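Local coordinates for Svp1-like protein 2 (Kluyveromyces lactis, PDB 4V16) that folds as a seven-bladed beta-propeller of the PROPPIN family and probably binds phosphatidylinositol 3,5-bisphosphate, which would bring the protein to the membrane, at residues A[68-73]-A[79-84]; A[105-110]-A[116-121]; A[218-223]-A[241-246]; A[248-253]-A[318-323]. One frame throughout, in Å; residues are numbered along the deposited sequence.

Contact 1: A[68-73]-A[79-84]; sequences IAFVST and HIWDDV
F70 and H79 set their rings nearly parallel, with the planes 11° apart, but the two are slid so far past each other that little overlap remains at a centroid separation of 4.7 Å. What stands over the phenyl face is chiefly the methylene ahead of the imidazole: CB of H79 lies 3.7 Å from the centroid of the F70 ring, a CH-pi contact displaced toward the rim. F70 brings its ring to this position with CG set between its own N and carbonyl carbon (chi1 66°), which brings the ring close to the opposite strand. The edge of the same phenyl ring meets W81, whose CB comes to 3.8 Å from F70 CE2 near the ring plane; the indole extends past the segment 68-73, and CB does the touching. Around the imidazole, CB of S72 sits at the ring edge, 3.7 Å from H79 NE2. These residues share one face of a beta hairpin, strands 67-72 and 77-82, which are the two middle strands of a four-stranded propeller blade. F70 with H79 and I68 with W81 are hydrogen-bonded antiparallel pairs; in the second, I68 N donates to W81 O at 3.0 Å, with an N-H...O angle of 169°. Between them A69 and I80 form a non-hydrogen-bonded pair on the other face, with CB of A69 3.6 Å from CD1 of I80. I68 CD1 reaches the edge of the W81 indole, and the I68 side chain also packs on F37 and I39 of the preceding blade.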
# COMPACT_ATOMS: atom_id res chain seq x y z
N ILE A 68 -13.60 -9.99 3.73
CA ILE A 68 -12.57 -10.11 2.71
C ILE A 68 -13.14 -9.76 1.34
O ILE A 68 -14.28 -10.12 1.03
CB ILE A 68 -11.99 -11.54 2.68
CG1 ILE A 68 -11.38 -11.89 4.04
CG2 ILE A 68 -10.94 -11.68 1.58
CD1 ILE A 68 -11.06 -13.36 4.21
N ALA A 69 -12.36 -9.06 0.53
CA ALA A 69 -12.76 -8.71 -0.82
C ALA A 69 -11.72 -9.19 -1.82
O ALA A 69 -10.54 -8.87 -1.70
CB ALA A 69 -12.95 -7.21 -0.95
N PHE A 70 -12.16 -9.97 -2.81
CA PHE A 70 -11.28 -10.42 -3.87
C PHE A 70 -11.95 -10.27 -5.24
O PHE A 70 -13.17 -10.25 -5.34
CB PHE A 70 -10.86 -11.88 -3.65
CG PHE A 70 -11.99 -12.87 -3.74
CD1 PHE A 70 -12.35 -13.43 -4.96
CD2 PHE A 70 -12.68 -13.26 -2.60
CE1 PHE A 70 -13.38 -14.34 -5.04
CE2 PHE A 70 -13.72 -14.17 -2.68
CZ PHE A 70 -14.07 -14.72 -3.90
N VAL A 71 -11.12 -10.14 -6.27
CA VAL A 71 -11.60 -10.00 -7.64
C VAL A 71 -11.43 -11.31 -8.40
O VAL A 71 -10.35 -11.91 -8.39
CB VAL A 71 -10.84 -8.89 -8.39
CG1 VAL A 71 -11.41 -8.70 -9.79
CG2 VAL A 71 -10.91 -7.58 -7.61
N SER A 72 -12.50 -11.76 -9.05
CA SER A 72 -12.44 -12.96 -9.87
C SER A 72 -11.84 -12.63 -11.23
O SER A 72 -12.44 -11.91 -12.02
CB SER A 72 -13.82 -13.59 -10.03
OG SER A 72 -13.75 -14.80 -10.76
N THR A 73 -10.64 -13.16 -11.49
CA THR A 73 -9.96 -12.91 -12.76
C THR A 73 -10.81 -13.39 -13.93
O THR A 73 -10.97 -12.67 -14.93
CB THR A 73 -8.61 -13.62 -12.77
N HIS A 79 -16.00 -9.89 -5.44
CA HIS A 79 -16.71 -10.56 -4.36
C HIS A 79 -16.43 -9.91 -3.01
O HIS A 79 -15.34 -9.37 -2.79
CB HIS A 79 -16.30 -12.04 -4.29
CG HIS A 79 -16.58 -12.80 -5.54
ND1 HIS A 79 -17.63 -13.69 -5.66
CD2 HIS A 79 -15.94 -12.83 -6.74
CE1 HIS A 79 -17.63 -14.22 -6.87
NE2 HIS A 79 -16.62 -13.71 -7.54
N ILE A 80 -17.42 -9.95 -2.12
CA ILE A 80 -17.21 -9.62 -0.72
C ILE A 80 -17.47 -10.89 0.09
O ILE A 80 -18.61 -11.27 0.32
CB ILE A 80 -18.13 -8.48 -0.24
CG1 ILE A 80 -17.95 -7.23 -1.10
CG2 ILE A 80 -17.85 -8.16 1.23
CD1 ILE A 80 -16.55 -6.63 -1.05
N TRP A 81 -16.38 -11.53 0.51
CA TRP A 81 -16.43 -12.84 1.15
C TRP A 81 -16.54 -12.72 2.67
O TRP A 81 -15.82 -11.94 3.30
CB TRP A 81 -15.19 -13.64 0.75
CG TRP A 81 -15.09 -15.02 1.33
CD1 TRP A 81 -14.37 -15.40 2.43
CD2 TRP A 81 -15.70 -16.21 0.82
NE1 TRP A 81 -14.51 -16.75 2.64
CE2 TRP A 81 -15.32 -17.27 1.67
CE3 TRP A 81 -16.53 -16.48 -0.27
CZ2 TRP A 81 -15.74 -18.58 1.46
CZ3 TRP A 81 -16.96 -17.78 -0.47
CH2 TRP A 81 -16.56 -18.81 0.39
N ASP A 82 -17.46 -13.48 3.25
CA ASP A 82 -17.60 -13.55 4.70
C ASP A 82 -16.77 -14.72 5.22
O ASP A 82 -16.98 -15.87 4.83
CB ASP A 82 -19.07 -13.71 5.09
CG ASP A 82 -19.31 -13.49 6.58
OD1 ASP A 82 -18.47 -13.92 7.39
OD2 ASP A 82 -20.35 -12.88 6.93
N ASP A 83 -15.84 -14.42 6.12
CA ASP A 83 -14.83 -15.38 6.53
C ASP A 83 -15.35 -16.41 7.54
O ASP A 83 -14.76 -17.48 7.69
CB ASP A 83 -13.63 -14.64 7.13
CG ASP A 83 -12.42 -15.53 7.32
OD1 ASP A 83 -12.33 -16.57 6.64
OD2 ASP A 83 -11.55 -15.18 8.14
N VAL A 84 -16.45 -16.10 8.21
CA VAL A 84 -17.03 -17.01 9.19
C VAL A 84 -18.21 -17.76 8.58
O VAL A 84 -18.38 -18.96 8.81
CB VAL A 84 -17.47 -16.28 10.49
CG1 VAL A 84 -18.44 -15.15 10.20
CG2 VAL A 84 -18.08 -17.26 11.48

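Contact 2: A[105-110]-A[116-121]; sequences REFIVV and ISIFKF
The F121 ring turns an edge to I108, whose CG1 lies in the ring plane 3.7 Å from F121 CD1, and the two side chains run at about a right angle. W125 meets F121 in an edge-to-face pair. F107 is approached differently: CB of its sequence neighbour E106 covers one face, offset toward the rim, while the carbonyl O of F119 lies at the ring edge. I118 CG2 comes to the F107 ring obliquely, 4.1 Å from CD1. The F119 ring has I108 O at its edge, and V110 CG2 approaches F119 CE1 obliquely at 3.9 Å. V110 places that methyl with CG2 anti to its carbonyl carbon and CG1 anti to its N (chi1 -166°).

Backbone bonds fix this register. I108 with F119 and V110 with S117 are hydrogen-bonded antiparallel pairs, each joined in both directions; I108 N to F119 O is nearly straight, at 2.8 Å and 175°. A further bond, F121 N to E106 O at 2.7 Å, carries the pairing past the ends of both strands, its donor standing above the carbonyl plane. V109 and I118 pair on the sheet face opposite I108 and F119, and V109 CG1 also touches I116 CG2 at 3.7 Å. The hydroxyl of S117 is held by Q112 and D131.

The hairpin of strands 107-112 and 115-120 forms the middle of a propeller blade between strands 98-103 and 132-133. I108 and V110 face L78 of strand 77-82 in the preceding blade, whereas V109 and I116 pack against strand 138-141 of the following one.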
# COMPACT_ATOMS: atom_id res chain seq x y z
N ARG A 105 -14.78 0.70 6.58
CA ARG A 105 -16.07 0.30 7.12
C ARG A 105 -17.23 0.98 6.38
O ARG A 105 -18.38 0.57 6.52
CB ARG A 105 -16.15 0.61 8.62
CG ARG A 105 -15.48 -0.43 9.49
CD ARG A 105 -15.68 -0.13 10.97
NE ARG A 105 -14.83 0.95 11.45
CZ ARG A 105 -13.56 0.79 11.81
NH1 ARG A 105 -12.98 -0.40 11.75
NH2 ARG A 105 -12.86 1.84 12.24
N GLU A 106 -16.91 2.00 5.60
CA GLU A 106 -17.92 2.80 4.90
C GLU A 106 -17.92 2.57 3.39
O GLU A 106 -18.98 2.38 2.79
CB GLU A 106 -17.70 4.29 5.19
CG GLU A 106 -17.71 4.64 6.67
CD GLU A 106 -17.37 6.09 6.93
OE1 GLU A 106 -16.56 6.67 6.16
OE2 GLU A 106 -17.90 6.67 7.90
N PHE A 107 -16.73 2.58 2.79
CA PHE A 107 -16.60 2.61 1.34
C PHE A 107 -15.78 1.45 0.76
O PHE A 107 -14.90 0.90 1.42
CB PHE A 107 -15.97 3.93 0.90
CG PHE A 107 -16.67 5.14 1.42
CD1 PHE A 107 -17.92 5.50 0.94
CD2 PHE A 107 -16.07 5.94 2.38
CE1 PHE A 107 -18.56 6.62 1.42
CE2 PHE A 107 -16.71 7.07 2.86
CZ PHE A 107 -17.96 7.40 2.38
N ILE A 108 -16.10 1.11 -0.49
CA ILE A 108 -15.24 0.26 -1.31
C ILE A 108 -14.73 1.10 -2.48
O ILE A 108 -15.51 1.48 -3.36
CB ILE A 108 -15.98 -0.98 -1.86
CG1 ILE A 108 -16.43 -1.89 -0.72
CG2 ILE A 108 -15.09 -1.75 -2.83
CD1 ILE A 108 -17.30 -3.05 -1.15
N VAL A 109 -13.44 1.40 -2.47
CA VAL A 109 -12.82 2.17 -3.55
C VAL A 109 -12.11 1.21 -4.49
O VAL A 109 -11.19 0.50 -4.09
CB VAL A 109 -11.83 3.21 -3.01
CG1 VAL A 109 -11.30 4.08 -4.14
CG2 VAL A 109 -12.51 4.08 -1.96
N VAL A 110 -12.54 1.20 -5.75
CA VAL A 110 -11.97 0.31 -6.76
C VAL A 110 -11.38 1.12 -7.91
O VAL A 110 -12.01 2.04 -8.42
CB VAL A 110 -13.02 -0.66 -7.32
CG1 VAL A 110 -12.35 -1.78 -8.10
CG2 VAL A 110 -13.87 -1.24 -6.20
N ILE A 116 -11.77 5.52 -11.21
CA ILE A 116 -11.94 5.15 -9.81
C ILE A 116 -13.42 5.07 -9.46
O ILE A 116 -14.14 6.07 -9.58
CB ILE A 116 -11.25 6.17 -8.86
CG1 ILE A 116 -9.74 6.20 -9.12
CG2 ILE A 116 -11.54 5.82 -7.40
CD1 ILE A 116 -9.01 7.31 -8.37
N SER A 117 -13.87 3.90 -9.02
CA SER A 117 -15.26 3.70 -8.61
C SER A 117 -15.37 3.61 -7.10
O SER A 117 -14.48 3.07 -6.44
CB SER A 117 -15.82 2.43 -9.25
OG SER A 117 -15.70 2.47 -10.66
N ILE A 118 -16.46 4.13 -6.55
CA ILE A 118 -16.68 4.16 -5.11
C ILE A 118 -18.05 3.58 -4.76
O ILE A 118 -19.08 4.22 -4.98
CB ILE A 118 -16.57 5.60 -4.56
CG1 ILE A 118 -15.19 6.18 -4.89
CG2 ILE A 118 -16.82 5.61 -3.05
CD1 ILE A 118 -15.02 7.64 -4.51
N PHE A 119 -18.04 2.37 -4.20
CA PHE A 119 -19.27 1.71 -3.76
C PHE A 119 -19.44 1.85 -2.25
O PHE A 119 -18.50 2.21 -1.54
CB PHE A 119 -19.25 0.23 -4.14
CG PHE A 119 -18.98 -0.03 -5.60
CD1 PHE A 119 -17.68 -0.03 -6.09
CD2 PHE A 119 -20.02 -0.27 -6.48
CE1 PHE A 119 -17.43 -0.27 -7.43
CE2 PHE A 119 -19.78 -0.51 -7.82
CZ PHE A 119 -18.48 -0.51 -8.29
N LYS A 120 -20.65 1.55 -1.77
CA LYS A 120 -20.93 1.55 -0.34
C LYS A 120 -20.54 0.21 0.28
O LYS A 120 -20.73 -0.84 -0.34
CB LYS A 120 -22.42 1.83 -0.09
CG LYS A 120 -22.85 1.78 1.37
CD LYS A 120 -24.36 1.79 1.50
CE LYS A 120 -24.79 1.71 2.96
NZ LYS A 120 -26.28 1.68 3.10
N PHE A 121 -20.00 0.25 1.49
CA PHE A 121 -19.71 -0.98 2.22
C PHE A 121 -20.90 -1.33 3.11
O PHE A 121 -21.06 -0.79 4.21
CB PHE A 121 -18.44 -0.85 3.06
CG PHE A 121 -17.93 -2.16 3.57
CD1 PHE A 121 -17.07 -2.92 2.80
CD2 PHE A 121 -18.32 -2.64 4.81
CE1 PHE A 121 -16.60 -4.14 3.26
CE2 PHE A 121 -17.85 -3.85 5.27
CZ PHE A 121 -16.99 -4.60 4.50

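Contact 3: A[218-223]-A[241-246]; sequences FRRGLD and VVSDKW
F218 to G221 spell the FRRG motif by which PROPPINs are recognised, and whose arginines serve phosphoinositide binding in relatives. Here R220 of the motif and K245 meet at D223, and the three make a salt-bridge network. The carboxylate is gripped through both oxygens: R220 NH2 donates to D223 OD1 at 2.9 Å, within 5° of the guanidinium plane, while K245 NZ reaches D223 OD2 at 2.7 Å on its syn lone pair. D223 and K245 approach from opposite directions, the lysine chain extended beyond CG. R220 gets there by bending at chi2 and chi3, and its NE is fixed independently by a hydrogen bond to G201 O.

The contact lies between two propeller blades: strand 214-219 is the last of one, and strand 238-243 is the second of the next. Across this contact the segments meet through side chains, with the nearest CA atoms, those of R220 and V241, 8.6 Å apart. Nearer the backbone of R220, its CD packs on S243 CB at 4.1 Å. S243 opens a type I turn closed by W246 N to S243 O at 2.8 Å, and its hydroxyl, held between its own N and carbonyl carbon (chi1 58°), accepts a weak bond from K245 N. That turn carries the lysine out to D223. R220 NH1 and K245 NZ stand 4.7 Å apart, and the D223 carboxylate that both side chains bind probably offsets much of their charge.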
# COMPACT_ATOMS: atom_id res chain seq x y z
N PHE A 218 12.65 15.12 0.74
CA PHE A 218 13.78 14.24 0.96
C PHE A 218 14.53 13.96 -0.34
O PHE A 218 13.98 14.12 -1.43
CB PHE A 218 13.32 12.92 1.58
CG PHE A 218 12.63 13.09 2.91
CD1 PHE A 218 13.35 13.48 4.02
CD2 PHE A 218 11.28 12.84 3.04
CE1 PHE A 218 12.73 13.64 5.25
CE2 PHE A 218 10.65 12.99 4.26
CZ PHE A 218 11.37 13.39 5.36
N ARG A 219 15.78 13.53 -0.21
CA ARG A 219 16.60 13.17 -1.35
C ARG A 219 17.07 11.72 -1.21
O ARG A 219 17.91 11.42 -0.36
CB ARG A 219 17.79 14.12 -1.48
CG ARG A 219 18.59 13.96 -2.76
CD ARG A 219 19.09 15.30 -3.28
NE ARG A 219 19.85 15.16 -4.51
CZ ARG A 219 19.32 14.90 -5.70
NH1 ARG A 219 18.00 14.75 -5.83
NH2 ARG A 219 20.10 14.79 -6.77
N ARG A 220 16.51 10.83 -2.02
CA ARG A 220 16.84 9.41 -1.94
C ARG A 220 18.26 9.14 -2.42
O ARG A 220 18.99 8.37 -1.82
CB ARG A 220 15.85 8.58 -2.75
CG ARG A 220 16.08 7.07 -2.68
CD ARG A 220 15.76 6.39 -3.99
NE ARG A 220 16.52 6.93 -5.11
CZ ARG A 220 17.77 6.58 -5.42
NH1 ARG A 220 18.42 5.68 -4.69
NH2 ARG A 220 18.37 7.13 -6.46
N GLY A 221 18.64 9.78 -3.52
CA GLY A 221 19.95 9.59 -4.11
C GLY A 221 20.14 10.48 -5.31
O GLY A 221 19.23 11.21 -5.70
N LEU A 222 21.33 10.44 -5.90
CA LEU A 222 21.64 11.28 -7.05
C LEU A 222 21.10 10.67 -8.34
O LEU A 222 20.53 11.37 -9.18
CB LEU A 222 23.15 11.51 -7.16
CG LEU A 222 23.80 12.29 -6.02
CD1 LEU A 222 25.30 12.36 -6.26
CD2 LEU A 222 23.21 13.68 -5.89
N ASP A 223 21.29 9.36 -8.49
CA ASP A 223 20.87 8.67 -9.70
C ASP A 223 19.39 8.34 -9.66
O ASP A 223 18.78 8.26 -8.59
CB ASP A 223 21.70 7.39 -9.91
CG ASP A 223 21.86 6.57 -8.63
OD1 ASP A 223 20.95 6.61 -7.78
OD2 ASP A 223 22.90 5.90 -8.50
N VAL A 241 11.44 3.50 2.64
CA VAL A 241 11.43 3.51 1.18
C VAL A 241 12.35 2.43 0.62
O VAL A 241 13.44 2.21 1.14
CB VAL A 241 11.88 4.88 0.62
CG1 VAL A 241 11.81 4.90 -0.90
CG2 VAL A 241 11.03 6.00 1.20
N VAL A 242 11.90 1.77 -0.44
CA VAL A 242 12.71 0.78 -1.14
C VAL A 242 12.71 1.06 -2.64
O VAL A 242 11.65 1.24 -3.25
CB VAL A 242 12.21 -0.66 -0.89
CG1 VAL A 242 13.00 -1.66 -1.70
CG2 VAL A 242 12.29 -1.00 0.60
N SER A 243 13.90 1.10 -3.23
CA SER A 243 14.06 1.38 -4.66
C SER A 243 14.38 0.10 -5.43
O SER A 243 14.61 -0.94 -4.83
CB SER A 243 15.17 2.41 -4.88
OG SER A 243 16.39 1.94 -4.34
N ASP A 244 14.39 0.20 -6.76
CA ASP A 244 14.76 -0.94 -7.59
C ASP A 244 16.27 -1.18 -7.52
O ASP A 244 16.77 -2.17 -8.05
CB ASP A 244 14.29 -0.74 -9.03
CG ASP A 244 15.00 0.40 -9.74
OD1 ASP A 244 15.73 1.16 -9.07
OD2 ASP A 244 14.81 0.55 -10.96
N LYS A 245 16.98 -0.25 -6.88
CA LYS A 245 18.37 -0.48 -6.47
C LYS A 245 18.41 -1.52 -5.36
O LYS A 245 19.46 -2.09 -5.06
CB LYS A 245 19.02 0.81 -5.99
CG LYS A 245 19.94 1.50 -6.98
CD LYS A 245 20.88 2.43 -6.24
CE LYS A 245 21.59 3.40 -7.17
NZ LYS A 245 22.53 4.27 -6.42
N TRP A 246 17.25 -1.74 -4.73
CA TRP A 246 17.10 -2.68 -3.63
C TRP A 246 17.90 -2.23 -2.42
O TRP A 246 18.62 -3.01 -1.79
CB TRP A 246 17.49 -4.09 -4.07
CG TRP A 246 16.70 -4.51 -5.26
CD1 TRP A 246 17.17 -4.83 -6.49
CD2 TRP A 246 15.27 -4.61 -5.34
NE1 TRP A 246 16.13 -5.14 -7.33
CE2 TRP A 246 14.95 -5.01 -6.65
CE3 TRP A 246 14.23 -4.40 -4.42
CZ2 TRP A 246 13.64 -5.21 -7.06
CZ3 TRP A 246 12.93 -4.60 -4.84
CH2 TRP A 246 12.65 -5.00 -6.15

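Contact 4: A[248-253]-A[318-323]; sequences LHVFEV and WWLQLN
W318 comes first, its indole meeting the end of E252: CZ2 of W318 is 3.9 Å from E252 OE2, and the carboxylate plane stands 87° from that of the ring. The indole nitrogen is farther from the same oxygen, 4.2 Å between W318 NE1 and E252 OE2, too long for a hydrogen bond, so this is a van der Waals touch. E252 reaches it with an extended chain, its CG anti to N (chi1 -159°). Y311 of strand 303-312 meets the same indole with its ring, and C271 and K238 also pack on it.

Two residues on, L320 supplies the apolar part. Its CD1 fits against L248, 3.8 Å from CD2 and 4.0 Å from CG, and lies 4.1 Å from V250 CG2. L248 and L320 cross at about a right angle, and a single methyl of L320 thus serves both partners. This is packing between adjacent blades of the propeller: strand 247-252 belongs to one four-stranded sheet and strand 317-327 is an outermost strand of the next. The short segments run at 145° with their axes 9.2 Å apart at closest approach, a spacing bridged by side chains and too wide for backbone pairing. Alternation along the strand sets the spacing of the contacts, since W318 and L320 turn toward the neighbouring blade. L322 continues that side beyond the segment 248-253, packing on F273 of strand 271-274.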
# COMPACT_ATOMS: atom_id res chain seq x y z
N LEU A 248 17.03 -0.29 1.21
CA LEU A 248 16.00 0.16 2.14
C LEU A 248 16.42 1.47 2.79
O LEU A 248 17.44 1.53 3.48
CB LEU A 248 15.73 -0.91 3.20
CG LEU A 248 14.78 -0.53 4.35
CD1 LEU A 248 13.41 -0.16 3.82
CD2 LEU A 248 14.68 -1.67 5.35
N HIS A 249 15.64 2.52 2.55
CA HIS A 249 15.87 3.83 3.15
C HIS A 249 14.89 4.10 4.28
O HIS A 249 13.79 3.54 4.31
CB HIS A 249 15.75 4.94 2.11
CG HIS A 249 16.71 4.82 0.97
ND1 HIS A 249 17.95 5.42 0.97
CD2 HIS A 249 16.61 4.16 -0.21
CE1 HIS A 249 18.58 5.13 -0.16
NE2 HIS A 249 17.79 4.38 -0.89
N VAL A 250 15.28 4.97 5.21
CA VAL A 250 14.39 5.44 6.26
C VAL A 250 14.62 6.94 6.47
O VAL A 250 15.75 7.36 6.74
CB VAL A 250 14.60 4.69 7.58
CG1 VAL A 250 13.59 5.16 8.62
CG2 VAL A 250 14.48 3.19 7.36
N PHE A 251 13.57 7.73 6.33
CA PHE A 251 13.66 9.18 6.47
C PHE A 251 12.93 9.65 7.72
O PHE A 251 11.84 9.16 8.03
CB PHE A 251 13.07 9.86 5.23
CG PHE A 251 13.70 9.43 3.94
CD1 PHE A 251 14.81 10.09 3.44
CD2 PHE A 251 13.17 8.38 3.21
CE1 PHE A 251 15.40 9.70 2.25
CE2 PHE A 251 13.75 7.98 2.02
CZ PHE A 251 14.86 8.64 1.54
N GLU A 252 13.55 10.58 8.45
CA GLU A 252 12.93 11.15 9.65
C GLU A 252 12.14 12.39 9.26
O GLU A 252 12.58 13.19 8.44
CB GLU A 252 13.98 11.48 10.71
CG GLU A 252 13.40 11.59 12.11
CD GLU A 252 14.47 11.65 13.18
OE1 GLU A 252 15.54 12.24 12.93
OE2 GLU A 252 14.24 11.10 14.28
N VAL A 253 10.96 12.56 9.86
CA VAL A 253 9.99 13.54 9.38
C VAL A 253 9.94 14.94 10.05
O VAL A 253 9.62 15.89 9.35
CB VAL A 253 8.58 12.93 9.44
CG1 VAL A 253 7.52 13.94 8.99
CG2 VAL A 253 8.51 11.70 8.55
N TRP A 318 21.31 6.33 13.66
CA TRP A 318 20.43 5.19 13.42
C TRP A 318 21.13 4.16 12.55
O TRP A 318 21.98 4.51 11.73
CB TRP A 318 19.14 5.63 12.73
CG TRP A 318 18.33 6.64 13.48
CD1 TRP A 318 18.53 7.99 13.51
CD2 TRP A 318 17.17 6.39 14.28
NE1 TRP A 318 17.57 8.59 14.29
CE2 TRP A 318 16.72 7.63 14.77
CE3 TRP A 318 16.47 5.23 14.63
CZ2 TRP A 318 15.61 7.74 15.60
CZ3 TRP A 318 15.37 5.35 15.45
CH2 TRP A 318 14.95 6.59 15.93
N TRP A 319 20.77 2.89 12.71
CA TRP A 319 21.27 1.84 11.83
C TRP A 319 20.29 0.67 11.77
O TRP A 319 19.64 0.33 12.76
CB TRP A 319 22.66 1.37 12.27
CG TRP A 319 22.67 0.26 13.29
CD1 TRP A 319 22.57 -1.08 13.04
CD2 TRP A 319 22.81 0.39 14.71
NE1 TRP A 319 22.63 -1.79 14.21
CE2 TRP A 319 22.78 -0.91 15.25
CE3 TRP A 319 22.96 1.48 15.57
CZ2 TRP A 319 22.89 -1.15 16.62
CZ3 TRP A 319 23.06 1.24 16.93
CH2 TRP A 319 23.03 -0.06 17.44
N LEU A 320 20.18 0.07 10.59
CA LEU A 320 19.27 -1.05 10.36
C LEU A 320 19.95 -2.39 10.55
O LEU A 320 21.14 -2.55 10.24
CB LEU A 320 18.68 -0.97 8.95
CG LEU A 320 17.55 0.04 8.74
CD1 LEU A 320 17.34 0.30 7.25
CD2 LEU A 320 16.27 -0.46 9.38
N GLN A 321 19.20 -3.36 11.05
CA GLN A 321 19.71 -4.71 11.29
C GLN A 321 18.69 -5.75 10.85
O GLN A 321 17.53 -5.71 11.27
CB GLN A 321 20.05 -4.89 12.76
CG GLN A 321 20.82 -6.17 13.07
CD GLN A 321 20.96 -6.42 14.56
OE1 GLN A 321 20.28 -5.80 15.38
NE2 GLN A 321 21.85 -7.34 14.92
N LEU A 322 19.12 -6.69 10.01
CA LEU A 322 18.27 -7.77 9.55
C LEU A 322 18.34 -8.94 10.53
O LEU A 322 19.32 -9.69 10.55
CB LEU A 322 18.69 -8.23 8.15
CG LEU A 322 17.93 -9.43 7.56
CD1 LEU A 322 16.44 -9.14 7.47
CD2 LEU A 322 18.48 -9.79 6.19
N ASN A 323 17.30 -9.08 11.35
CA ASN A 323 17.27 -10.10 12.39
C ASN A 323 16.91 -11.49 11.87
O ASN A 323 17.71 -12.42 11.96
CB ASN A 323 16.30 -9.70 13.50
CG ASN A 323 16.83 -8.58 14.37
OD1 ASN A 323 18.04 -8.40 14.50
ND2 ASN A 323 15.93 -7.83 14.99

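How the contacts relate
Contacts 1 and 2 each join the two middle strands of one blade through backbone hydrogen bonds, whereas contacts 3 and 4 join different blades through side chains. The first two follow each other in the chain and touch, I80 CD1 of contact 1 lying 3.7 Å from I108 CD1 of contact 2, so successive blades pack together there. Across the propeller, contacts 3 and 4 use consecutive strands, 238-243 and 247-252, of one sheet, with their centres 13 Å apart. Contacts 1 and 4 are buried, and apolar or aromatic groups make up most of their side-chain packing; contact 2 is partly exposed at its loop end. Contact 3 alone depends on charge, its D223 and K245 being exposed.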